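Intimin (Escherichia coli, PDB 1F00) probably attaches enteropathogenic bacteria to host cells by binding its receptor through a C-terminal C-type lectin-like domain carried on immunoglobulin-like domains. Local coordinates at residues N103-V111 against A223-E231; V155-I165 against Y177-L185. All blocks are in the same frame, centred on the assembly; numbering follows the deposited sequence.

Contact 1: residues N103-V111 against A223-E231; sequences NIEIVGTGV and AWGAANKYE
I106 overlaps W224 with its CD1 methyl, which sits 4.2 Å above one face of the indole, offset toward the rim. The two side chains cross at about a right angle. The other branch, CG2, stands anti to its own backbone N, and this turns the methyl to the edge of the Y230 ring, near the ring plane, with CG2 only 3.1 Å from Y230 OH.

That hydroxyl ties three elements together. It donates to W224 O at 2.7 Å, in the carbonyl plane on a lone pair (C=O...donor angle 131°), and the accepting oxygen in turn lies in the plane of the phenol, at its edge. It also accepts from G108 N over 3.1 Å, a bent bond with 140° at the hydrogen. One bond given and one received hold the hydroxyl in place and direct its hydrogen at W224 O, and the carbonyl it grips belongs to the last helical residue before the chain leaves helical geometry at G225, where phi is positive.

G108 comes close to the 227-229 turn: its CA is 3.7 Å from K229 CB, and a water links G108 O to K229 NZ. V107 CB adds an oblique apolar contact to Y230 CE2 at 3.9 Å. T109 CG2 rests on G225 CA at 3.6 Å, while T109 OG1 accepts from V111 N in an ST turn and shares a second water with A223 O.

The loop leaving strand 104-106 thus docks on the C-terminal end of helix 214-224, in the lectin domain. W224 continues inward, with NE1 bonded to V118 O and its ring on V125 of strand 124-130, which is paired with strand 104-106.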
loop_
_atom_site.group_PDB
_atom_site.type_symbol
_atom_site.label_atom_id
_atom_site.label_comp_id
_atom_site.label_asym_id
_atom_site.label_seq_id
_atom_site.Cartn_x
_atom_site.Cartn_y
_atom_site.Cartn_z
ATOM N N ASN A 103 -4.237 8.435 -4.584
ATOM C CA ASN A 103 -3.857 8.245 -5.976
ATOM C C ASN A 103 -3.579 6.789 -6.312
ATOM O O ASN A 103 -2.529 6.455 -6.862
ATOM C CB ASN A 103 -2.632 9.099 -6.325
ATOM C CG ASN A 103 -2.893 10.587 -6.160
ATOM O OD1 ASN A 103 -2.670 11.156 -5.088
ATOM N ND2 ASN A 103 -3.384 11.222 -7.219
ATOM N N ILE A 104 -4.526 5.923 -5.974
ATOM C CA ILE A 104 -4.389 4.511 -6.282
ATOM C C ILE A 104 -4.565 4.409 -7.794
ATOM O O ILE A 104 -5.534 4.931 -8.357
ATOM C CB ILE A 104 -5.450 3.688 -5.534
ATOM C CG1 ILE A 104 -5.163 3.767 -4.029
ATOM C CG2 ILE A 104 -5.440 2.249 -6.020
ATOM C CD1 ILE A 104 -6.191 3.082 -3.145
ATOM N N GLU A 105 -3.622 3.740 -8.444
ATOM C CA GLU A 105 -3.626 3.616 -9.895
ATOM C C GLU A 105 -4.246 2.363 -10.512
ATOM O O GLU A 105 -3.847 1.240 -10.208
ATOM C CB GLU A 105 -2.188 3.773 -10.403
ATOM C CG GLU A 105 -2.008 3.501 -11.886
ATOM C CD GLU A 105 -0.555 3.546 -12.307
ATOM O OE1 GLU A 105 0.272 2.858 -11.675
ATOM O OE2 GLU A 105 -0.239 4.265 -13.273
ATOM N N ILE A 106 -5.224 2.573 -11.388
ATOM C CA ILE A 106 -5.877 1.484 -12.104
ATOM C C ILE A 106 -4.847 0.993 -13.121
ATOM O O ILE A 106 -4.487 1.726 -14.048
ATOM C CB ILE A 106 -7.117 1.980 -12.866
ATOM C CG1 ILE A 106 -8.076 2.677 -11.899
ATOM C CG2 ILE A 106 -7.793 0.807 -13.581
ATOM C CD1 ILE A 106 -8.603 1.776 -10.813
ATOM N N VAL A 107 -4.382 -0.238 -12.951
ATOM C CA VAL A 107 -3.353 -0.796 -13.825
ATOM C C VAL A 107 -3.660 -0.759 -15.322
ATOM O O VAL A 107 -2.779 -0.466 -16.135
ATOM C CB VAL A 107 -3.010 -2.256 -13.400
ATOM C CG1 VAL A 107 -2.126 -2.928 -14.445
ATOM C CG2 VAL A 107 -2.293 -2.240 -12.059
ATOM N N GLY A 108 -4.902 -1.038 -15.693
ATOM C CA GLY A 108 -5.243 -1.045 -17.104
ATOM C C GLY A 108 -5.308 0.306 -17.797
ATOM O O GLY A 108 -4.974 0.412 -18.979
ATOM N N THR A 109 -5.717 1.338 -17.063
ATOM C CA THR A 109 -5.877 2.675 -17.626
ATOM C C THR A 109 -4.905 3.758 -17.158
ATOM O O THR A 109 -4.730 4.771 -17.842
ATOM C CB THR A 109 -7.292 3.190 -17.353
ATOM O OG1 THR A 109 -7.458 3.386 -15.942
ATOM C CG2 THR A 109 -8.323 2.184 -17.843
ATOM N N GLY A 110 -4.289 3.569 -15.996
ATOM C CA GLY A 110 -3.370 4.577 -15.498
ATOM C C GLY A 110 -4.081 5.649 -14.689
ATOM O O GLY A 110 -3.441 6.530 -14.107
ATOM N N VAL A 111 -5.409 5.584 -14.652
ATOM C CA VAL A 111 -6.192 6.549 -13.888
ATOM C C VAL A 111 -5.836 6.424 -12.401
ATOM O O VAL A 111 -5.694 5.316 -11.882
ATOM C CB VAL A 111 -7.711 6.299 -14.062
ATOM C CG1 VAL A 111 -8.510 7.239 -13.161
ATOM C CG2 VAL A 111 -8.104 6.497 -15.521
ATOM N N ALA A 223 -14.664 2.117 -14.776
ATOM C CA ALA A 223 -13.709 2.087 -13.677
ATOM C C ALA A 223 -12.410 1.344 -13.984
ATOM O O ALA A 223 -11.334 1.805 -13.611
ATOM C CB ALA A 223 -14.366 1.478 -12.437
ATOM N N TRP A 224 -12.503 0.205 -14.665
ATOM C CA TRP A 224 -11.322 -0.599 -14.951
ATOM C C TRP A 224 -10.739 -0.582 -16.359
ATOM O O TRP A 224 -9.596 -0.993 -16.551
ATOM C CB TRP A 224 -11.600 -2.055 -14.560
ATOM C CG TRP A 224 -11.962 -2.178 -13.132
ATOM C CD1 TRP A 224 -13.218 -2.135 -12.592
ATOM C CD2 TRP A 224 -11.052 -2.251 -12.035
ATOM N NE1 TRP A 224 -13.144 -2.171 -11.214
ATOM C CE2 TRP A 224 -11.825 -2.243 -10.848
ATOM C CE3 TRP A 224 -9.656 -2.316 -11.936
ATOM C CZ2 TRP A 224 -11.245 -2.300 -9.580
ATOM C CZ3 TRP A 224 -9.078 -2.371 -10.674
ATOM C CH2 TRP A 224 -9.874 -2.362 -9.512
ATOM N N GLY A 225 -11.505 -0.121 -17.338
ATOM C CA GLY A 225 -11.008 -0.130 -18.703
ATOM C C GLY A 225 -11.047 -1.549 -19.256
ATOM O O GLY A 225 -11.550 -2.461 -18.594
ATOM N N ALA A 226 -10.517 -1.746 -20.460
ATOM C CA ALA A 226 -10.507 -3.064 -21.098
ATOM C C ALA A 226 -9.993 -4.165 -20.158
ATOM O O ALA A 226 -8.860 -4.111 -19.687
ATOM C CB ALA A 226 -9.661 -3.016 -22.368
ATOM N N ALA A 227 -10.826 -5.173 -19.910
ATOM C CA ALA A 227 -10.474 -6.266 -19.008
ATOM C C ALA A 227 -9.200 -7.031 -19.343
ATOM O O ALA A 227 -8.499 -7.486 -18.438
ATOM C CB ALA A 227 -11.636 -7.251 -18.902
ATOM N N ASN A 228 -8.895 -7.183 -20.629
ATOM C CA ASN A 228 -7.712 -7.944 -21.010
ATOM C C ASN A 228 -6.387 -7.239 -20.759
ATOM O O ASN A 228 -5.339 -7.685 -21.222
ATOM C CB ASN A 228 -7.808 -8.408 -22.470
ATOM C CG ASN A 228 -7.869 -7.261 -23.455
ATOM O OD1 ASN A 228 -7.771 -7.474 -24.660
ATOM N ND2 ASN A 228 -8.032 -6.047 -22.954
ATOM N N LYS A 229 -6.439 -6.132 -20.023
ATOM C CA LYS A 229 -5.233 -5.399 -19.663
ATOM C C LYS A 229 -4.730 -6.029 -18.371
ATOM O O LYS A 229 -3.595 -5.806 -17.951
ATOM C CB LYS A 229 -5.546 -3.921 -19.430
ATOM C CG LYS A 229 -5.696 -3.122 -20.708
ATOM C CD LYS A 229 -4.372 -3.023 -21.443
ATOM C CE LYS A 229 -4.528 -2.219 -22.722
ATOM N NZ LYS A 229 -5.192 -0.911 -22.452
ATOM N N TYR A 230 -5.599 -6.822 -17.748
ATOM C CA TYR A 230 -5.266 -7.500 -16.508
ATOM C C TYR A 230 -4.808 -8.928 -16.783
ATOM O O TYR A 230 -5.402 -9.644 -17.587
ATOM C CB TYR A 230 -6.469 -7.469 -15.560
ATOM C CG TYR A 230 -6.906 -6.047 -15.287
ATOM C CD1 TYR A 230 -7.939 -5.461 -16.018
ATOM C CD2 TYR A 230 -6.197 -5.247 -14.392
ATOM C CE1 TYR A 230 -8.245 -4.106 -15.872
ATOM C CE2 TYR A 230 -6.493 -3.897 -14.240
ATOM C CZ TYR A 230 -7.514 -3.331 -14.986
ATOM O OH TYR A 230 -7.764 -1.986 -14.870
ATOM N N GLU A 231 -3.725 -9.308 -16.112
ATOM C CA GLU A 231 -3.103 -10.619 -16.252
ATOM C C GLU A 231 -4.082 -11.773 -16.418
ATOM O O GLU A 231 -3.952 -12.584 -17.337
ATOM C CB GLU A 231 -2.210 -10.877 -15.032
ATOM C CG GLU A 231 -1.409 -12.162 -15.067
ATOM C CD GLU A 231 -0.488 -12.241 -16.272
ATOM O OE1 GLU A 231 0.050 -11.189 -16.683
ATOM O OE2 GLU A 231 -0.296 -13.361 -16.799
HETATM O O HOH W 1 -7.172 0.297 -21.059
HETATM O O HOH W 2 -9.871 3.500 -14.980
#

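Contact 2: residues V155-I165 against Y177-L185; sequences VTLKEKGTTTI and YTIATPNSL
The flat peptide carbonyl of I179 meets two donors from 155-165 in different ways. T163 N reaches I179 O in the carbonyl plane, on a lone pair, at 3.2 Å, whereas T162 OG1 approaches the same oxygen at 2.8 Å from a position tilted 28° off that plane. T162 OG1 is anti to its backbone N, which swings the hydroxyl across to the neighbouring strand.

Regular antiparallel pairing follows. T163 with I179 and I165 with Y177 are hydrogen-bonded pairs, the latter closed by I165 N to Y177 O at 2.7 Å and by its reciprocal bond. Between them, T164 and T178 form a non-hydrogen-bonded pair on the other sheet face, their CG2 methyls pressed to 3.3 Å, tighter than usual van der Waals contact.

I179 points its CD1 inward, 3.7 Å from I165 CG1 and within apolar reach of V155 and L157, so a side chain from the hairpin bridges to strand 154-157; W119 also touches I179 and L157.

Beyond the paired residues the two chains stay side by side. G161 O is buried without a hydrogen-bonding partner in the model and meets T181 CA at 3.4 Å in a CA-H...O contact. K160 slides past L185 in the opposite direction, CG to CB at 3.5 Å, and crosses P182 obliquely. A bend at chi3 (65°) takes its ammonium to N183 O, a weak bond at 3.3 Å, although the carboxyl-terminal K282 O is its stronger partner.

The short strand segments 163-165 and 177-179 run at 144° between their N-to-C directions, a twisted antiparallel beta hairpin packing, through I179 and I165, against the sheet that holds strand 154-157, as in the beta-sandwich of an immunoglobulin-like domain, whose last strand leads on to the lectin domain.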
loop_
_atom_site.group_PDB
_atom_site.type_symbol
_atom_site.label_atom_id
_atom_site.label_comp_id
_atom_site.label_asym_id
_atom_site.label_seq_id
_atom_site.Cartn_x
_atom_site.Cartn_y
_atom_site.Cartn_z
ATOM N N VAL A 155 -1.649 -4.560 -6.258
ATOM C CA VAL A 155 -2.690 -5.343 -5.606
ATOM C C VAL A 155 -3.660 -5.973 -6.597
ATOM O O VAL A 155 -4.019 -5.364 -7.599
ATOM C CB VAL A 155 -3.513 -4.465 -4.636
ATOM C CG1 VAL A 155 -4.674 -5.286 -4.046
ATOM C CG2 VAL A 155 -2.612 -3.927 -3.527
ATOM N N THR A 156 -4.075 -7.203 -6.308
ATOM C CA THR A 156 -5.041 -7.896 -7.143
ATOM C C THR A 156 -6.271 -8.152 -6.277
ATOM O O THR A 156 -6.182 -8.807 -5.245
ATOM C CB THR A 156 -4.494 -9.241 -7.659
ATOM O OG1 THR A 156 -3.329 -9.007 -8.461
ATOM C CG2 THR A 156 -5.544 -9.958 -8.496
ATOM N N LEU A 157 -7.410 -7.612 -6.692
ATOM C CA LEU A 157 -8.658 -7.784 -5.952
ATOM C C LEU A 157 -9.264 -9.146 -6.285
ATOM O O LEU A 157 -9.432 -9.484 -7.455
ATOM C CB LEU A 157 -9.621 -6.655 -6.318
ATOM C CG LEU A 157 -9.043 -5.263 -6.031
ATOM C CD1 LEU A 157 -10.009 -4.202 -6.503
ATOM C CD2 LEU A 157 -8.769 -5.108 -4.533
ATOM N N LYS A 158 -9.612 -9.920 -5.261
ATOM C CA LYS A 158 -10.139 -11.262 -5.490
ATOM C C LYS A 158 -11.565 -11.557 -5.027
ATOM O O LYS A 158 -12.365 -12.098 -5.793
ATOM C CB LYS A 158 -9.178 -12.272 -4.870
ATOM C CG LYS A 158 -7.746 -12.050 -5.322
ATOM C CD LYS A 158 -6.738 -12.691 -4.396
ATOM C CE LYS A 158 -6.554 -14.164 -4.663
ATOM N NZ LYS A 158 -5.458 -14.711 -3.794
ATOM N N GLU A 159 -11.891 -11.215 -3.782
ATOM C CA GLU A 159 -13.233 -11.486 -3.265
ATOM C C GLU A 159 -13.784 -10.321 -2.447
ATOM O O GLU A 159 -13.030 -9.527 -1.882
ATOM C CB GLU A 159 -13.215 -12.743 -2.389
ATOM C CG GLU A 159 -12.735 -14.023 -3.081
ATOM C CD GLU A 159 -13.731 -14.572 -4.097
ATOM O OE1 GLU A 159 -14.911 -14.160 -4.081
ATOM O OE2 GLU A 159 -13.331 -15.436 -4.906
ATOM N N LYS A 160 -15.106 -10.238 -2.371
ATOM C CA LYS A 160 -15.749 -9.177 -1.617
ATOM C C LYS A 160 -15.418 -9.276 -0.132
ATOM O O LYS A 160 -15.628 -10.306 0.504
ATOM C CB LYS A 160 -17.261 -9.227 -1.817
ATOM C CG LYS A 160 -17.690 -9.032 -3.261
ATOM C CD LYS A 160 -19.207 -9.067 -3.409
ATOM C CE LYS A 160 -19.876 -7.913 -2.686
ATOM N NZ LYS A 160 -21.360 -7.968 -2.838
ATOM N N GLY A 161 -14.896 -8.187 0.411
ATOM C CA GLY A 161 -14.543 -8.163 1.815
ATOM C C GLY A 161 -13.656 -6.974 2.088
ATOM O O GLY A 161 -13.345 -6.203 1.183
ATOM N N THR A 162 -13.252 -6.824 3.343
ATOM C CA THR A 162 -12.396 -5.724 3.731
ATOM C C THR A 162 -11.130 -6.273 4.377
ATOM O O THR A 162 -11.174 -7.209 5.177
ATOM C CB THR A 162 -13.122 -4.773 4.714
ATOM O OG1 THR A 162 -12.222 -3.748 5.145
ATOM C CG2 THR A 162 -13.634 -5.540 5.924
ATOM N N THR A 163 -9.991 -5.709 3.995
ATOM C CA THR A 163 -8.725 -6.137 4.556
ATOM C C THR A 163 -7.788 -4.941 4.498
ATOM O O THR A 163 -8.195 -3.843 4.113
ATOM C CB THR A 163 -8.138 -7.343 3.765
ATOM O OG1 THR A 163 -7.032 -7.896 4.491
ATOM C CG2 THR A 163 -7.665 -6.907 2.374
ATOM N N THR A 164 -6.541 -5.134 4.895
ATOM C CA THR A 164 -5.602 -4.031 4.869
ATOM C C THR A 164 -4.325 -4.416 4.134
ATOM O O THR A 164 -3.879 -5.561 4.212
ATOM C CB THR A 164 -5.237 -3.581 6.302
ATOM O OG1 THR A 164 -4.795 -4.714 7.061
ATOM C CG2 THR A 164 -6.442 -2.948 6.993
ATOM N N ILE A 165 -3.768 -3.464 3.395
ATOM C CA ILE A 165 -2.511 -3.687 2.686
ATOM C C ILE A 165 -1.513 -2.844 3.455
ATOM O O ILE A 165 -1.755 -1.658 3.693
ATOM C CB ILE A 165 -2.562 -3.192 1.226
ATOM C CG1 ILE A 165 -3.675 -3.917 0.468
ATOM C CG2 ILE A 165 -1.202 -3.418 0.546
ATOM C CD1 ILE A 165 -3.553 -5.434 0.492
ATOM N N TYR A 177 -3.026 0.718 4.359
ATOM C CA TYR A 177 -4.203 1.173 3.631
ATOM C C TYR A 177 -5.293 0.116 3.781
ATOM O O TYR A 177 -5.046 -1.071 3.565
ATOM C CB TYR A 177 -3.871 1.361 2.149
ATOM C CG TYR A 177 -5.096 1.556 1.285
ATOM C CD1 TYR A 177 -5.650 0.492 0.583
ATOM C CD2 TYR A 177 -5.732 2.796 1.212
ATOM C CE1 TYR A 177 -6.806 0.651 -0.172
ATOM C CE2 TYR A 177 -6.896 2.964 0.461
ATOM C CZ TYR A 177 -7.424 1.888 -0.225
ATOM O OH TYR A 177 -8.581 2.032 -0.956
ATOM N N THR A 178 -6.496 0.542 4.150
ATOM C CA THR A 178 -7.587 -0.404 4.314
ATOM C C THR A 178 -8.463 -0.457 3.073
ATOM O O THR A 178 -8.923 0.572 2.568
ATOM C CB THR A 178 -8.476 -0.038 5.511
ATOM O OG1 THR A 178 -9.180 1.177 5.224
ATOM C CG2 THR A 178 -7.635 0.166 6.740
ATOM N N ILE A 179 -8.679 -1.669 2.581
ATOM C CA ILE A 179 -9.514 -1.900 1.415
ATOM C C ILE A 179 -10.935 -2.072 1.932
ATOM O O ILE A 179 -11.220 -3.004 2.689
ATOM C CB ILE A 179 -9.079 -3.188 0.665
ATOM C CG1 ILE A 179 -7.718 -2.965 -0.004
ATOM C CG2 ILE A 179 -10.121 -3.574 -0.370
ATOM C CD1 ILE A 179 -7.146 -4.201 -0.653
ATOM N N ALA A 180 -11.817 -1.160 1.540
ATOM C CA ALA A 180 -13.208 -1.214 1.968
ATOM C C ALA A 180 -13.957 -2.288 1.195
ATOM O O ALA A 180 -13.592 -2.622 0.069
ATOM C CB ALA A 180 -13.877 0.144 1.757
ATOM N N THR A 181 -15.007 -2.823 1.812
ATOM C CA THR A 181 -15.818 -3.857 1.188
ATOM C C THR A 181 -16.515 -3.249 -0.024
ATOM O O THR A 181 -17.141 -2.197 0.075
ATOM C CB THR A 181 -16.878 -4.391 2.166
ATOM O OG1 THR A 181 -16.225 -4.912 3.331
ATOM C CG2 THR A 181 -17.699 -5.498 1.520
ATOM N N PRO A 182 -16.402 -3.901 -1.187
ATOM C CA PRO A 182 -17.026 -3.407 -2.419
ATOM C C PRO A 182 -18.520 -3.675 -2.466
ATOM O O PRO A 182 -19.013 -4.585 -1.802
ATOM C CB PRO A 182 -16.280 -4.168 -3.505
ATOM C CG PRO A 182 -16.040 -5.502 -2.853
ATOM C CD PRO A 182 -15.596 -5.108 -1.447
ATOM N N ASN A 183 -19.232 -2.879 -3.255
ATOM C CA ASN A 183 -20.669 -3.041 -3.415
ATOM C C ASN A 183 -20.957 -4.214 -4.346
ATOM O O ASN A 183 -21.915 -4.956 -4.136
ATOM C CB ASN A 183 -21.286 -1.765 -3.996
ATOM C CG ASN A 183 -21.357 -0.634 -2.982
ATOM O OD1 ASN A 183 -20.983 0.503 -3.273
ATOM N ND2 ASN A 183 -21.848 -0.943 -1.787
ATOM N N SER A 184 -20.118 -4.383 -5.367
ATOM C CA SER A 184 -20.294 -5.464 -6.340
ATOM C C SER A 184 -18.985 -6.077 -6.828
ATOM O O SER A 184 -17.962 -5.400 -6.896
ATOM C CB SER A 184 -21.053 -4.951 -7.568
ATOM O OG SER A 184 -22.360 -4.544 -7.223
ATOM N N LEU A 185 -19.044 -7.360 -7.183
ATOM C CA LEU A 185 -17.897 -8.086 -7.720
ATOM C C LEU A 185 -18.341 -8.644 -9.075
ATOM O O LEU A 185 -19.387 -9.285 -9.172
ATOM C CB LEU A 185 -17.493 -9.238 -6.799
ATOM C CG LEU A 185 -16.287 -10.060 -7.259
ATOM C CD1 LEU A 185 -15.022 -9.215 -7.185
ATOM C CD2 LEU A 185 -16.140 -11.299 -6.379
#

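Contact 2 is nested within the chain loop that contact 1 closes, and their centres lie 16 Å apart. Both reach the antiparallel sheet containing strands 104-106, 124-130 and 154-157, and they touch directly: I104 CD1 packs 3.4 Å from Y177 CZ, and W224 CH2 lies 3.5 Å from L157 CD1. Contact 1 brings the end of helix 214-224 from the lectin domain against the immunoglobulin-like sheet. Contact 2 lies within that immunoglobulin-like unit, joining its last hairpin to strand 154-157. The two domains are therefore joined both by packing and by the continuous chain running from strand 173-179 into strand 184-190, consistent with a stiff junction that would present the lectin-like tip to the receptor.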